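Local coordinates for protein pyrrolysyl-tRNA synthetase (Desulfitobacterium hafniense, PDB 3DSQ) that probably attaches pyrrolysine to its cognate tRNA in an ATP-dependent reaction, working as a homodimeric class II aminoacyl-tRNA synthetase, at residues Cys126-Leu131 with Ile152-Thr157. Sequence-based numbering, arbitrary orientation.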
loop_
_atom_site.group_PDB
_atom_site.type_symbol
_atom_site.label_atom_id
_atom_site.label_comp_id
_atom_site.label_asym_id
_atom_site.label_seq_id
_atom_site.Cartn_x
_atom_site.Cartn_y
_atom_site.Cartn_z
ATOM N N CYS B 126 15.078 -8.610 1.562
ATOM C CA CYS B 126 13.882 -9.211 2.131
ATOM C C CYS B 126 12.757 -8.185 2.212
ATOM O O CYS B 126 12.982 -6.985 2.086
ATOM C CB CYS B 126 14.163 -9.747 3.540
ATOM S SG CYS B 126 14.491 -8.482 4.806
ATOM N N LEU B 127 11.541 -8.667 2.418
ATOM C CA LEU B 127 10.402 -7.774 2.560
ATOM C C LEU B 127 10.417 -7.244 3.986
ATOM O O LEU B 127 10.573 -8.006 4.945
ATOM C CB LEU B 127 9.091 -8.525 2.289
ATOM C CG LEU B 127 8.879 -8.958 0.836
ATOM C CD1 LEU B 127 7.574 -9.720 0.681
ATOM C CD2 LEU B 127 8.890 -7.717 -0.044
ATOM N N ARG B 128 10.265 -5.935 4.127
ATOM C CA ARG B 128 10.269 -5.319 5.449
ATOM C C ARG B 128 9.242 -5.947 6.384
ATOM O O ARG B 128 8.090 -6.140 6.012
ATOM C CB ARG B 128 9.995 -3.805 5.340
ATOM C CG ARG B 128 8.580 -3.436 4.909
ATOM C CD ARG B 128 8.443 -1.930 4.703
ATOM N NE ARG B 128 7.086 -1.542 4.324
ATOM C CZ ARG B 128 6.762 -0.354 3.817
ATOM N NH1 ARG B 128 7.704 0.570 3.614
ATOM N NH2 ARG B 128 5.495 -0.084 3.534
ATOM N N PRO B 129 9.667 -6.312 7.604
ATOM C CA PRO B 129 8.763 -6.908 8.588
ATOM C C PRO B 129 8.165 -5.781 9.429
ATOM O O PRO B 129 7.191 -5.978 10.139
ATOM C CB PRO B 129 9.688 -7.798 9.414
ATOM C CG PRO B 129 10.924 -6.992 9.464
ATOM C CD PRO B 129 11.072 -6.496 8.020
ATOM N N MET B 130 8.785 -4.605 9.364
ATOM C CA MET B 130 8.307 -3.448 10.109
ATOM C C MET B 130 8.799 -2.184 9.416
ATOM O O MET B 130 9.629 -2.251 8.513
ATOM C CB MET B 130 8.794 -3.484 11.567
ATOM C CG MET B 130 10.226 -3.033 11.788
ATOM S SD MET B 130 11.474 -4.307 11.471
ATOM C CE MET B 130 11.753 -4.884 13.137
ATOM N N LEU B 131 8.289 -1.034 9.844
ATOM C CA LEU B 131 8.650 0.241 9.238
ATOM C C LEU B 131 9.838 0.936 9.889
ATOM O O LEU B 131 10.442 1.819 9.294
ATOM C CB LEU B 131 7.440 1.186 9.283
ATOM C CG LEU B 131 6.182 0.746 8.536
ATOM C CD1 LEU B 131 5.067 1.751 8.811
ATOM C CD2 LEU B 131 6.472 0.648 7.031
ATOM N N ILE B 152 7.389 12.460 11.900
ATOM C CA ILE B 152 7.271 11.650 10.695
ATOM C C ILE B 152 6.452 10.370 10.912
ATOM O O ILE B 152 6.477 9.786 11.991
ATOM C CB ILE B 152 8.684 11.266 10.204
ATOM C CG1 ILE B 152 9.403 12.511 9.688
ATOM C CG2 ILE B 152 8.610 10.180 9.156
ATOM C CD1 ILE B 152 8.880 13.037 8.391
ATOM N N PHE B 153 5.721 9.938 9.889
ATOM C CA PHE B 153 4.955 8.703 9.996
ATOM C C PHE B 153 4.773 8.064 8.637
ATOM O O PHE B 153 4.917 8.725 7.614
ATOM C CB PHE B 153 3.574 8.933 10.627
ATOM C CG PHE B 153 2.558 9.527 9.690
ATOM C CD1 PHE B 153 2.545 10.890 9.426
ATOM C CD2 PHE B 153 1.581 8.720 9.104
ATOM C CE1 PHE B 153 1.573 11.444 8.595
ATOM C CE2 PHE B 153 0.605 9.260 8.272
ATOM C CZ PHE B 153 0.599 10.625 8.016
ATOM N N GLU B 154 4.492 6.763 8.642
ATOM C CA GLU B 154 4.239 6.015 7.417
ATOM C C GLU B 154 3.166 4.971 7.691
ATOM O O GLU B 154 3.084 4.406 8.777
ATOM C CB GLU B 154 5.518 5.325 6.879
ATOM C CG GLU B 154 5.274 4.551 5.549
ATOM C CD GLU B 154 6.554 4.044 4.856
ATOM O OE1 GLU B 154 6.443 3.462 3.749
ATOM O OE2 GLU B 154 7.660 4.228 5.404
ATOM N N ILE B 155 2.321 4.750 6.699
ATOM C CA ILE B 155 1.256 3.764 6.780
ATOM C C ILE B 155 1.590 2.849 5.612
ATOM O O ILE B 155 1.617 3.300 4.477
ATOM C CB ILE B 155 -0.126 4.386 6.510
ATOM C CG1 ILE B 155 -0.477 5.405 7.607
ATOM C CG2 ILE B 155 -1.172 3.279 6.433
ATOM C CD1 ILE B 155 -1.862 6.054 7.434
ATOM N N GLY B 156 1.869 1.580 5.870
ATOM C CA GLY B 156 2.204 0.728 4.749
ATOM C C GLY B 156 2.361 -0.746 5.039
ATOM O O GLY B 156 2.563 -1.174 6.171
ATOM N N THR B 157 2.292 -1.517 3.972
ATOM C CA THR B 157 2.376 -2.958 4.043
ATOM C C THR B 157 3.699 -3.464 4.594
ATOM O O THR B 157 4.762 -3.000 4.201
ATOM C CB THR B 157 2.141 -3.566 2.650
ATOM O OG1 THR B 157 0.923 -3.031 2.113
ATOM C CG2 THR B 157 2.024 -5.097 2.731
HETATM O O HOH W 1 4.313 2.432 2.807
#
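In the class II aminoacyl-tRNA synthetase core, R128 and L131, from the turn that joins strand 125-127 to helix 132-142, meet E154, G156 and T157 of sheet strand 150-159, a worked example of a buried arginine held from several directions. The R128 chain runs extended from CG to NE and presents the guanidinium edge to T157, where two nitrogens grip one carbonyl oxygen side-on: R128 NE lies 2.7 Å from T157 O and R128 NH2 lies 3.1 Å from T157 O. That oxygen lies nearly in the guanidinium plane, and both nitrogens reach it from the same face of the carbonyl plane. R128 NH1 lies 3.2 Å from E154 OE1 in a salt bridge. The two side chains come tip to tip, but their flat ends stand 82° apart, and NH1 reaches the oxygen from above the carboxylate plane. With CG anti to the backbone N (chi1 -179°) and the chain extended beyond it, E154 carries its carboxylate out to the guanidinium. E154 OE2 is hydrogen-bonded to T94 OG1. A water accepts from R128 NH2 at 2.9 Å and donates to E154 OE1 and to I155 O. Over one guanidinium face sits L131 CD2, 3.4 Å above the plane at its centre, while L131 CD1 rests 3.3 Å from E154 O. G156, lacking a side chain, leaves its backbone beside NH2. R275 of the second subunit packs on R128. The loop after strand 125-127 thus packs on strand 150-159 of the mixed sheet of the class II core domain, beside the dimer interface.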